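Local coordinates for protein alpha-2,3-sialyltransferase (Campylobacter jejuni, PDB 2P2V) that probably transfers sialic acid from its CMP-activated form to acceptor sugars in alpha-2,3 linkage, acting as a membrane-associated glycosyltransferase, at residues A[11-16]-A[159-164]; A[66-71]-A[92-97]; A[73-78]-A[262-267]. One frame throughout, in Å; residues are numbered along the deposited sequence.

Contact 1 of 3, residues A[11-16]-A[159-164]; sequences NELIVS and IALGYK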
loop_
_atom_site.group_PDB
_atom_site.type_symbol
_atom_site.label_atom_id
_atom_site.label_comp_id
_atom_site.label_asym_id
_atom_site.label_seq_id
_atom_site.Cartn_x
_atom_site.Cartn_y
_atom_site.Cartn_z
ATOM N N ASN A 11 0.860 -11.536 21.539
ATOM C CA ASN A 11 0.352 -10.978 20.282
ATOM C C ASN A 11 -0.026 -9.520 20.391
ATOM O O ASN A 11 0.135 -8.748 19.440
ATOM C CB ASN A 11 -0.865 -11.761 19.796
ATOM C CG ASN A 11 -0.487 -13.077 19.168
ATOM O OD1 ASN A 11 -1.362 -13.880 18.819
ATOM N ND2 ASN A 11 0.818 -13.319 19.020
ATOM N N GLU A 12 -0.536 -9.144 21.559
ATOM C CA GLU A 12 -0.957 -7.774 21.819
ATOM C C GLU A 12 -0.754 -7.538 23.301
ATOM O O GLU A 12 -0.959 -8.454 24.114
ATOM C CB GLU A 12 -2.440 -7.605 21.466
ATOM C CG GLU A 12 -2.892 -6.176 21.173
ATOM C CD GLU A 12 -4.321 -6.142 20.610
ATOM O OE1 GLU A 12 -4.510 -5.701 19.442
ATOM O OE2 GLU A 12 -5.253 -6.579 21.339
ATOM N N LEU A 13 -0.331 -6.334 23.655
ATOM C CA LEU A 13 -0.210 -5.962 25.062
ATOM C C LEU A 13 -1.559 -5.350 25.502
ATOM O O LEU A 13 -1.876 -4.215 25.156
ATOM C CB LEU A 13 0.978 -4.988 25.264
ATOM C CG LEU A 13 1.637 -4.854 26.644
ATOM C CD1 LEU A 13 2.913 -4.026 26.542
ATOM C CD2 LEU A 13 0.691 -4.217 27.706
ATOM N N ILE A 14 -2.334 -6.113 26.277
ATOM C CA ILE A 14 -3.653 -5.669 26.728
ATOM C C ILE A 14 -3.608 -5.399 28.241
ATOM O O ILE A 14 -3.269 -6.284 29.022
ATOM C CB ILE A 14 -4.726 -6.707 26.368
ATOM C CG1 ILE A 14 -4.719 -6.991 24.864
ATOM C CG2 ILE A 14 -6.119 -6.217 26.781
ATOM C CD1 ILE A 14 -5.725 -8.077 24.431
ATOM N N VAL A 15 -3.888 -4.158 28.626
ATOM C CA VAL A 15 -3.951 -3.742 30.031
ATOM C C VAL A 15 -5.425 -3.947 30.472
ATOM O O VAL A 15 -6.338 -3.438 29.817
ATOM C CB VAL A 15 -3.517 -2.254 30.185
ATOM C CG1 VAL A 15 -3.602 -1.771 31.649
ATOM C CG2 VAL A 15 -2.095 -2.069 29.651
ATOM N N SER A 16 -5.655 -4.714 31.537
ATOM C CA SER A 16 -7.009 -4.812 32.113
ATOM C C SER A 16 -7.265 -3.704 33.127
ATOM O O SER A 16 -6.350 -3.270 33.806
ATOM C CB SER A 16 -7.207 -6.150 32.815
ATOM O OG SER A 16 -8.411 -6.133 33.595
ATOM N N ILE A 159 0.832 4.949 28.566
ATOM C CA ILE A 159 -0.420 5.747 28.564
ATOM C C ILE A 159 -1.284 5.364 27.392
ATOM O O ILE A 159 -2.513 5.100 27.552
ATOM C CB ILE A 159 -0.103 7.247 28.611
ATOM C CG1 ILE A 159 0.556 7.563 29.948
ATOM C CG2 ILE A 159 -1.328 8.116 28.327
ATOM C CD1 ILE A 159 1.160 8.892 30.032
ATOM N N ALA A 160 -0.660 5.235 26.190
ATOM C CA ALA A 160 -1.441 4.751 25.071
ATOM C C ALA A 160 -2.035 3.359 25.258
ATOM O O ALA A 160 -3.062 3.065 24.679
ATOM C CB ALA A 160 -0.700 4.875 23.721
ATOM N N LEU A 161 -1.382 2.485 26.019
ATOM C CA LEU A 161 -1.849 1.130 26.152
ATOM C C LEU A 161 -2.840 1.031 27.314
ATOM O O LEU A 161 -3.470 -0.014 27.523
ATOM C CB LEU A 161 -0.688 0.201 26.437
ATOM C CG LEU A 161 0.174 -0.075 25.171
ATOM C CD1 LEU A 161 1.383 -0.811 25.660
ATOM C CD2 LEU A 161 -0.535 -0.823 24.023
ATOM N N GLY A 162 -2.937 2.104 28.070
ATOM C CA GLY A 162 -4.039 2.194 29.062
ATOM C C GLY A 162 -3.600 1.999 30.497
ATOM O O GLY A 162 -4.448 1.781 31.375
ATOM N N TYR A 163 -2.295 2.114 30.780
ATOM C CA TYR A 163 -1.863 2.205 32.166
ATOM C C TYR A 163 -2.180 3.586 32.730
ATOM O O TYR A 163 -2.158 4.611 32.005
ATOM C CB TYR A 163 -0.382 1.900 32.317
ATOM C CG TYR A 163 0.029 0.471 32.010
ATOM C CD1 TYR A 163 0.581 0.142 30.762
ATOM C CD2 TYR A 163 -0.070 -0.537 32.975
ATOM C CE1 TYR A 163 0.989 -1.099 30.494
ATOM C CE2 TYR A 163 0.342 -1.812 32.712
ATOM C CZ TYR A 163 0.903 -2.086 31.454
ATOM O OH TYR A 163 1.326 -3.348 31.162
ATOM N N LYS A 164 -2.463 3.613 34.033
ATOM C CA LYS A 164 -2.988 4.831 34.687
ATOM C C LYS A 164 -2.079 5.440 35.730
ATOM O O LYS A 164 -2.159 6.652 35.996
ATOM C CB LYS A 164 -4.388 4.560 35.245
ATOM C CG LYS A 164 -5.430 4.270 34.187
ATOM C CD LYS A 164 -5.496 5.369 33.119
ATOM C CE LYS A 164 -6.594 5.081 32.121
ATOM N NZ LYS A 164 -6.422 5.931 30.889
HETATM O O HOH W 1 -4.282 -2.361 26.330
#
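V15, in the loop ahead of strand 21-25, packs against L161, G162 and Y163 where helix 150-161 ends in a Schellman motif. G162 takes a positive phi (106°) that swings the chain out of the helix, and Y163, next along, brings its ring, not its backbone, in against the loop. With its chi1 of 179°, V15 sets CG1 anti to its own backbone N and leaves CG2 beside that N. CG2 does most of the touching: it sits over one face of the Y163 ring, offset toward the rim, in a CH-pi contact 3.5 Å from the centroid. The fit is tight, since V15 CG2 is also 3.3 Å from L161 O. The other branch, CG1, rests 3.7 Å from G162 O. Beside V15, L13 crosses L161 at about a right angle, with L13 CD1 3.7 Å from L161 CD1. Its second methyl, CD2, comes to 3.6 Å from Y163 OH, a hydroxyl that is hydrogen-bonded to D44. L13 also touches N93 and F95, which sets the loop against strand 90-96 of the sheet.

No direct hydrogen bond joins the two segments; one water does that work. It accepts from V15 N at 2.9 Å and donates to L161 O at 2.8 Å, with a longer bond to L13 O. Three backbone groups are thus gripped by a single water, one of them a carbonyl from the end of the helix. Shape-fitted methyls against a ring, plus this water, hold the loop to the helix terminus.

Contact 2 of 3, residues A[66-71]-A[92-97]; sequences VFFNPG and KNIFCS. With CSF (cytidine-5'-monophosphate-3-fluoro-N-acetyl-neuraminic acid), chain O; EDO (1,2-ethanediol), chain D.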
loop_
_atom_site.group_PDB
_atom_site.type_symbol
_atom_site.label_atom_id
_atom_site.label_comp_id
_atom_site.label_asym_id
_atom_site.label_seq_id
_atom_site.Cartn_x
_atom_site.Cartn_y
_atom_site.Cartn_z
ATOM N N VAL A 66 10.165 -4.621 26.573
ATOM C CA VAL A 66 11.426 -3.932 26.488
ATOM C C VAL A 66 11.403 -3.036 25.289
ATOM O O VAL A 66 10.661 -3.298 24.329
ATOM C CB VAL A 66 12.660 -4.923 26.296
ATOM C CG1 VAL A 66 12.909 -5.791 27.578
ATOM C CG2 VAL A 66 12.471 -5.809 25.062
ATOM N N PHE A 67 12.276 -2.015 25.289
ATOM C CA PHE A 67 12.202 -0.993 24.242
ATOM C C PHE A 67 13.603 -0.742 23.770
ATOM O O PHE A 67 14.479 -0.470 24.589
ATOM C CB PHE A 67 11.657 0.333 24.775
ATOM C CG PHE A 67 10.208 0.257 25.177
ATOM C CD1 PHE A 67 9.870 -0.373 26.370
ATOM C CD2 PHE A 67 9.219 0.748 24.342
ATOM C CE1 PHE A 67 8.487 -0.492 26.705
ATOM C CE2 PHE A 67 7.859 0.614 24.671
ATOM C CZ PHE A 67 7.532 0.003 25.832
ATOM N N PHE A 68 13.777 -0.774 22.460
ATOM C CA PHE A 68 15.145 -0.599 21.855
ATOM C C PHE A 68 15.096 0.382 20.691
ATOM O O PHE A 68 14.097 0.480 19.938
ATOM C CB PHE A 68 15.640 -1.959 21.292
ATOM C CG PHE A 68 15.778 -3.071 22.320
ATOM C CD1 PHE A 68 16.576 -2.932 23.486
ATOM C CD2 PHE A 68 15.100 -4.261 22.131
ATOM C CE1 PHE A 68 16.657 -3.967 24.425
ATOM C CE2 PHE A 68 15.236 -5.311 23.033
ATOM C CZ PHE A 68 16.041 -5.151 24.196
ATOM N N ASN A 69 16.217 1.079 20.475
ATOM C CA ASN A 69 16.324 2.068 19.429
ATOM C C ASN A 69 16.642 1.407 18.069
ATOM O O ASN A 69 17.265 0.326 17.998
ATOM C CB ASN A 69 17.455 3.092 19.790
ATOM C CG ASN A 69 17.055 4.028 20.988
ATOM O OD1 ASN A 69 15.861 4.223 21.293
ATOM N ND2 ASN A 69 18.045 4.556 21.667
ATOM N N PRO A 70 16.178 2.021 16.995
ATOM C CA PRO A 70 16.240 1.386 15.696
ATOM C C PRO A 70 17.679 1.108 15.300
ATOM O O PRO A 70 17.920 0.147 14.625
ATOM C CB PRO A 70 15.703 2.450 14.766
ATOM C CG PRO A 70 14.760 3.251 15.620
ATOM C CD PRO A 70 15.441 3.305 16.951
ATOM N N GLY A 71 18.586 1.986 15.698
ATOM C CA GLY A 71 20.004 1.926 15.192
ATOM C C GLY A 71 20.794 0.707 15.672
ATOM O O GLY A 71 21.787 0.319 15.046
ATOM N N LYS A 92 7.839 -10.247 27.712
ATOM C CA LYS A 92 6.595 -10.490 27.025
ATOM C C LYS A 92 6.393 -9.775 25.700
ATOM O O LYS A 92 5.613 -10.239 24.873
ATOM C CB LYS A 92 5.379 -10.285 27.938
ATOM C CG LYS A 92 5.350 -11.335 29.063
ATOM C CD LYS A 92 4.415 -10.870 30.185
ATOM C CE LYS A 92 4.041 -12.033 31.089
ATOM N NZ LYS A 92 3.268 -13.029 30.296
ATOM N N ASN A 93 7.098 -8.669 25.492
ATOM C CA ASN A 93 6.878 -7.882 24.287
ATOM C C ASN A 93 8.170 -7.179 23.965
ATOM O O ASN A 93 8.869 -6.766 24.845
ATOM C CB ASN A 93 5.876 -6.734 24.525
ATOM C CG ASN A 93 4.444 -7.228 24.729
ATOM O OD1 ASN A 93 3.722 -7.362 23.772
ATOM N ND2 ASN A 93 4.031 -7.454 25.992
ATOM N N ILE A 94 8.407 -6.926 22.692
ATOM C CA ILE A 94 9.643 -6.212 22.322
ATOM C C ILE A 94 9.286 -5.080 21.380
ATOM O O ILE A 94 8.750 -5.340 20.306
ATOM C CB ILE A 94 10.672 -7.138 21.573
ATOM C CG1 ILE A 94 11.121 -8.283 22.468
ATOM C CG2 ILE A 94 11.874 -6.260 21.168
ATOM C CD1 ILE A 94 12.003 -9.376 21.736
ATOM N N PHE A 95 9.519 -3.826 21.780
ATOM C CA PHE A 95 9.221 -2.673 20.922
ATOM C C PHE A 95 10.496 -2.047 20.346
ATOM O O PHE A 95 11.514 -2.010 21.033
ATOM C CB PHE A 95 8.606 -1.526 21.687
ATOM C CG PHE A 95 7.169 -1.803 22.134
ATOM C CD1 PHE A 95 6.963 -2.510 23.278
ATOM C CD2 PHE A 95 6.096 -1.335 21.402
ATOM C CE1 PHE A 95 5.630 -2.793 23.725
ATOM C CE2 PHE A 95 4.771 -1.604 21.817
ATOM C CZ PHE A 95 4.578 -2.320 23.001
ATOM N N CYS A 96 10.353 -1.486 19.155
ATOM C CA CYS A 96 11.350 -0.570 18.604
ATOM C C CYS A 96 10.833 0.840 18.803
ATOM O O CYS A 96 9.727 1.176 18.328
ATOM C CB CYS A 96 11.539 -0.896 17.123
ATOM S SG CYS A 96 12.911 0.092 16.493
ATOM N N SER A 97 11.529 1.627 19.612
ATOM C CA SER A 97 11.168 3.015 19.924
ATOM C C SER A 97 11.313 3.938 18.701
ATOM O O SER A 97 12.433 4.388 18.329
ATOM C CB SER A 97 12.024 3.513 21.066
ATOM O OG SER A 97 12.032 2.623 22.171
HETATM C C5A CSF O . 21.715 7.449 23.941
HETATM C C4A CSF O . 21.148 8.402 24.988
HETATM C C2A CSF O . 19.114 6.875 25.301
HETATM O O6A CSF O . 19.789 5.978 24.393
HETATM C C6A CSF O . 21.236 6.027 24.285
HETATM C C3A CSF O . 19.618 8.299 25.074
HETATM O O4A CSF O . 21.459 9.736 24.612
HETATM N N5A CSF O . 23.188 7.527 24.057
HETATM C C7A CSF O . 21.638 5.012 23.221
HETATM C C8A CSF O . 21.118 3.623 23.573
HETATM C C9A CSF O . 21.420 2.597 22.462
HETATM O O9A CSF O . 21.029 1.259 22.848
HETATM O O8A CSF O . 21.673 3.234 24.870
HETATM O O7A CSF O . 21.160 5.472 21.944
HETATM C C1A CSF O . 17.629 6.917 24.971
HETATM O OBA CSF O . 16.959 7.844 25.506
HETATM O OAA CSF O . 17.153 6.038 24.201
HETATM O O1A CSF O . 19.162 6.519 26.703
HETATM O O2A CSF O . 21.306 6.378 27.929
HETATM N N1 CSF O . 18.695 7.866 31.922
HETATM C C2 CSF O . 18.747 9.086 32.663
HETATM N N3 CSF O . 19.917 9.504 33.231
HETATM C C4 CSF O . 21.030 8.746 33.111
HETATM C C5 CSF O . 20.998 7.544 32.391
HETATM C C6 CSF O . 19.810 7.118 31.803
HETATM C "C3'" CSF O . 17.124 7.261 28.985
HETATM C "C2'" CSF O . 16.935 8.231 30.134
HETATM C "C1'" CSF O . 17.416 7.413 31.332
HETATM O "O4'" CSF O . 17.489 6.021 30.952
HETATM C "C4'" CSF O . 17.069 5.867 29.597
HETATM P PA CSF O . 20.145 5.508 27.515
HETATM O "O5'" CSF O . 19.307 5.200 28.875
HETATM C "C5'" CSF O . 17.928 4.837 28.865
HETATM O "O3'" CSF O . 16.062 7.382 28.044
HETATM O "O2'" CSF O . 15.528 8.568 30.277
HETATM N N4 CSF O . 22.209 9.142 33.680
HETATM O O2 CSF O . 17.705 9.793 32.754
HETATM O O3A CSF O . 20.332 4.175 26.850
HETATM C C10 CSF O . 23.907 7.371 22.932
HETATM O O10 CSF O . 23.401 7.148 21.821
HETATM C C11 CSF O . 25.405 7.466 23.109
HETATM F F3A CSF O . 19.052 8.742 23.900
HETATM C C1 EDO D . 13.773 6.569 21.825
HETATM O O1 EDO D . 14.606 6.784 20.665
HETATM C C2 EDO D . 13.396 7.927 22.386
HETATM O O2 EDO D . 14.301 8.920 21.877
HETATM O O HOH W 2 14.510 2.732 23.332
#
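F67 and F95 both carry CG beside their own backbone N, anti to the carbonyl carbon (chi1 -68° and -71°); this common torsion starts the two side chains off the same way from adjacent parallel strands, and similar chi2 values turn the rings nearly parallel. Their planes are 4° apart but slid, so the rings barely overlap: the centroids are 4.7 Å apart and F67 CE2 meets F95 CD1 at 3.5 Å. V66, I94, F68 and C96 occupy the other side of the sheet, where helix 73-85 covers F68, I94 and C96. Between the strands the backbone bonds run V66 N to N93 O, F95 N to V66 O, F68 N to F95 O and S97 N to F68 O, the second of them 2.8 Å long and almost straight.

Past the strand end, N69 turns its amide to the bound CMP-sialic acid analogue. ND2 donates to the sialic acid carboxylate oxygen OAA at 3.1 Å, with a weak second bond to O7A. OD1 accepts from O1 of a 1,2-ethanediol, probably from the crystallisation liquor, at 2.9 Å and from a water. That water accepts from S97 OG at 2.7 Å, making S97 a second-shell residue. With donors at OD1 and sugar oxygens at ND2, the pattern is consistent with this orientation of the amide, and a neutral N-H is offered to the carboxylate at the C-terminal strand end.

Contact 3 of 3, residues A[73-78]-A[262-267]; sequences FLQQYH and LLTDNT. With EDO (1,2-ethanediol), chain C.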
loop_
_atom_site.group_PDB
_atom_site.type_symbol
_atom_site.label_atom_id
_atom_site.label_comp_id
_atom_site.label_asym_id
_atom_site.label_seq_id
_atom_site.Cartn_x
_atom_site.Cartn_y
_atom_site.Cartn_z
ATOM N N PHE A 73 18.755 -2.025 16.795
ATOM C CA PHE A 73 17.670 -3.048 17.019
ATOM C C PHE A 73 18.076 -4.446 16.660
ATOM O O PHE A 73 17.718 -5.414 17.324
ATOM C CB PHE A 73 16.379 -2.655 16.276
ATOM C CG PHE A 73 15.180 -3.422 16.768
ATOM C CD1 PHE A 73 14.523 -3.000 17.947
ATOM C CD2 PHE A 73 14.768 -4.570 16.128
ATOM C CE1 PHE A 73 13.438 -3.730 18.421
ATOM C CE2 PHE A 73 13.659 -5.331 16.617
ATOM C CZ PHE A 73 13.020 -4.866 17.785
ATOM N N LEU A 74 18.804 -4.592 15.533
ATOM C CA LEU A 74 19.216 -5.940 15.142
ATOM C C LEU A 74 19.949 -6.668 16.259
ATOM O O LEU A 74 19.648 -7.826 16.535
ATOM C CB LEU A 74 20.133 -5.853 13.877
ATOM C CG LEU A 74 20.612 -7.207 13.298
ATOM C CD1 LEU A 74 19.608 -7.823 12.390
ATOM C CD2 LEU A 74 21.877 -6.873 12.453
ATOM N N GLN A 75 20.968 -6.019 16.846
ATOM C CA GLN A 75 21.719 -6.639 17.940
ATOM C C GLN A 75 20.840 -6.799 19.212
ATOM O O GLN A 75 20.872 -7.838 19.879
ATOM C CB GLN A 75 22.966 -5.816 18.248
ATOM C CG GLN A 75 23.946 -5.794 17.053
ATOM C CD GLN A 75 23.694 -4.684 16.025
ATOM O OE1 GLN A 75 22.631 -4.054 15.991
ATOM N NE2 GLN A 75 24.706 -4.443 15.156
ATOM N N GLN A 76 20.010 -5.801 19.499
ATOM C CA GLN A 76 19.243 -5.886 20.759
ATOM C C GLN A 76 18.182 -6.977 20.670
ATOM O O GLN A 76 17.843 -7.639 21.692
ATOM C CB GLN A 76 18.539 -4.563 21.037
ATOM C CG GLN A 76 19.385 -3.364 21.370
ATOM C CD GLN A 76 20.074 -3.434 22.702
ATOM O OE1 GLN A 76 20.400 -4.509 23.220
ATOM N NE2 GLN A 76 20.269 -2.263 23.294
ATOM N N TYR A 77 17.576 -7.122 19.496
ATOM C CA TYR A 77 16.567 -8.204 19.293
ATOM C C TYR A 77 17.185 -9.576 19.581
ATOM O O TYR A 77 16.650 -10.379 20.290
ATOM C CB TYR A 77 16.043 -8.142 17.856
ATOM C CG TYR A 77 14.953 -9.146 17.543
ATOM C CD1 TYR A 77 13.620 -8.888 17.905
ATOM C CD2 TYR A 77 15.241 -10.354 16.925
ATOM C CE1 TYR A 77 12.614 -9.826 17.623
ATOM C CE2 TYR A 77 14.222 -11.305 16.624
ATOM C CZ TYR A 77 12.929 -10.997 16.952
ATOM O OH TYR A 77 11.997 -11.949 16.624
ATOM N N HIS A 78 18.367 -9.818 18.997
ATOM C CA HIS A 78 19.102 -11.044 19.234
ATOM C C HIS A 78 19.479 -11.170 20.737
ATOM O O HIS A 78 19.332 -12.241 21.339
ATOM C CB HIS A 78 20.384 -10.926 18.344
ATOM C CG HIS A 78 21.420 -11.961 18.662
ATOM N ND1 HIS A 78 21.149 -13.307 18.670
ATOM C CD2 HIS A 78 22.738 -11.834 18.960
ATOM C CE1 HIS A 78 22.238 -13.968 19.019
ATOM N NE2 HIS A 78 23.217 -13.090 19.194
ATOM N N LEU A 262 24.954 -8.331 22.551
ATOM C CA LEU A 262 25.516 -9.385 21.684
ATOM C C LEU A 262 25.833 -8.916 20.284
ATOM O O LEU A 262 25.149 -8.088 19.688
ATOM C CB LEU A 262 24.570 -10.579 21.625
ATOM C CG LEU A 262 24.216 -11.219 22.976
ATOM C CD1 LEU A 262 23.499 -12.525 22.762
ATOM C CD2 LEU A 262 25.449 -11.404 23.910
ATOM N N LEU A 263 26.890 -9.489 19.715
ATOM C CA LEU A 263 27.278 -9.163 18.355
ATOM C C LEU A 263 26.608 -10.186 17.454
ATOM O O LEU A 263 26.308 -11.286 17.889
ATOM C CB LEU A 263 28.809 -9.328 18.223
ATOM C CG LEU A 263 29.739 -8.100 18.327
ATOM C CD1 LEU A 263 29.293 -6.946 19.194
ATOM C CD2 LEU A 263 31.209 -8.560 18.623
ATOM N N THR A 264 26.457 -9.876 16.173
ATOM C CA THR A 264 25.827 -10.832 15.273
ATOM C C THR A 264 26.898 -11.405 14.343
ATOM O O THR A 264 27.843 -10.722 14.028
ATOM C CB THR A 264 24.717 -10.146 14.466
ATOM O OG1 THR A 264 25.266 -9.010 13.803
ATOM C CG2 THR A 264 23.630 -9.613 15.439
ATOM N N ASP A 265 26.718 -12.636 13.910
ATOM C CA ASP A 265 27.545 -13.224 12.845
ATOM C C ASP A 265 27.167 -12.673 11.472
ATOM O O ASP A 265 26.002 -12.363 11.209
ATOM C CB ASP A 265 27.367 -14.726 12.852
ATOM C CG ASP A 265 28.108 -15.399 14.003
ATOM O OD1 ASP A 265 29.037 -14.776 14.559
ATOM O OD2 ASP A 265 27.773 -16.552 14.343
ATOM N N ASN A 266 28.154 -12.580 10.588
ATOM C CA ASN A 266 27.969 -12.130 9.234
ATOM C C ASN A 266 27.275 -13.165 8.321
ATOM O O ASN A 266 27.835 -13.632 7.310
ATOM C CB ASN A 266 29.335 -11.749 8.684
ATOM C CG ASN A 266 29.251 -11.014 7.368
ATOM O OD1 ASN A 266 29.882 -11.427 6.374
ATOM N ND2 ASN A 266 28.510 -9.900 7.350
ATOM N N THR A 267 26.045 -13.560 8.670
ATOM C CA THR A 267 25.237 -14.402 7.793
ATOM C C THR A 267 24.722 -13.638 6.546
ATOM O O THR A 267 24.889 -12.406 6.436
ATOM C CB THR A 267 24.012 -14.916 8.566
ATOM O OG1 THR A 267 23.226 -13.778 8.926
ATOM C CG2 THR A 267 24.431 -15.684 9.801
HETATM C C1 EDO C . 23.933 -14.290 15.967
HETATM O O1 EDO C . 24.047 -13.956 14.572
HETATM C C2 EDO C . 24.965 -15.288 16.444
HETATM O O2 EDO C . 26.145 -14.515 16.532
HETATM O O HOH W 3 25.973 -13.404 19.323
#
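H78 and L262 make the central contact, their side chains crossing at about a right angle: L262 CB lies 3.5 Å from H78 CD2, and L262 CD1 is 3.6 Å from H78 NE2. One turn back along the helix, Q75 lays its CB 3.5 Å from L262 O. Its CG, next along, meets T264 CG2 at 4.2 Å. Nothing in this first shell is a direct hydrogen bond. Instead a water in the plane of the H78 ring bonds NE2 at 2.8 Å and donates to L263 O at 2.6 Å. A 1,2-ethanediol, probably from the crystallisation liquor, sets its C1 over one face of the ring, toward the rim, and accepts from D265 N at 3.1 Å through its O1.

Further out, the rotation of the imidazole is fixed at its other nitrogen, where ND1 is hydrogen-bonded to Y139 of the second subunit; Y143 of that subunit meets the ring as well. T79 holds the start of segment 262-267, its OG1 bonded to both Q75 O and L262 N. At the far end T267 OG1 caps V270 N and is also bonded to I142 O of the second subunit. The arrangement is that of a coil laid across the first turns of helix 73-85 and leading to the N-cap of helix 268-283, at an interface between subunits.

Overall arrangement
All three contacts belong to one Rossmann-like parallel-sheet domain, the N-terminal portion of a longer protein. Contact 2 lies deepest, its centre about 7 Å from the centre of the chain, and joins the strands of the beta-alpha-beta unit 62-68, 73-85, 90-96. Centre to centre, contact 3, on the helix of that unit, lies about 14 Å from contact 2, and contact 1, touching it through L13, about 16 Å; contacts 1 and 3 are about 29 Å apart and do not meet. Segments 66-71 and 92-97 both fall between 11-16 and 159-164, while those of contact 3 alternate with the other two. The N-terminal loop and late coil are thus tied to the unit carrying donor-binding N69.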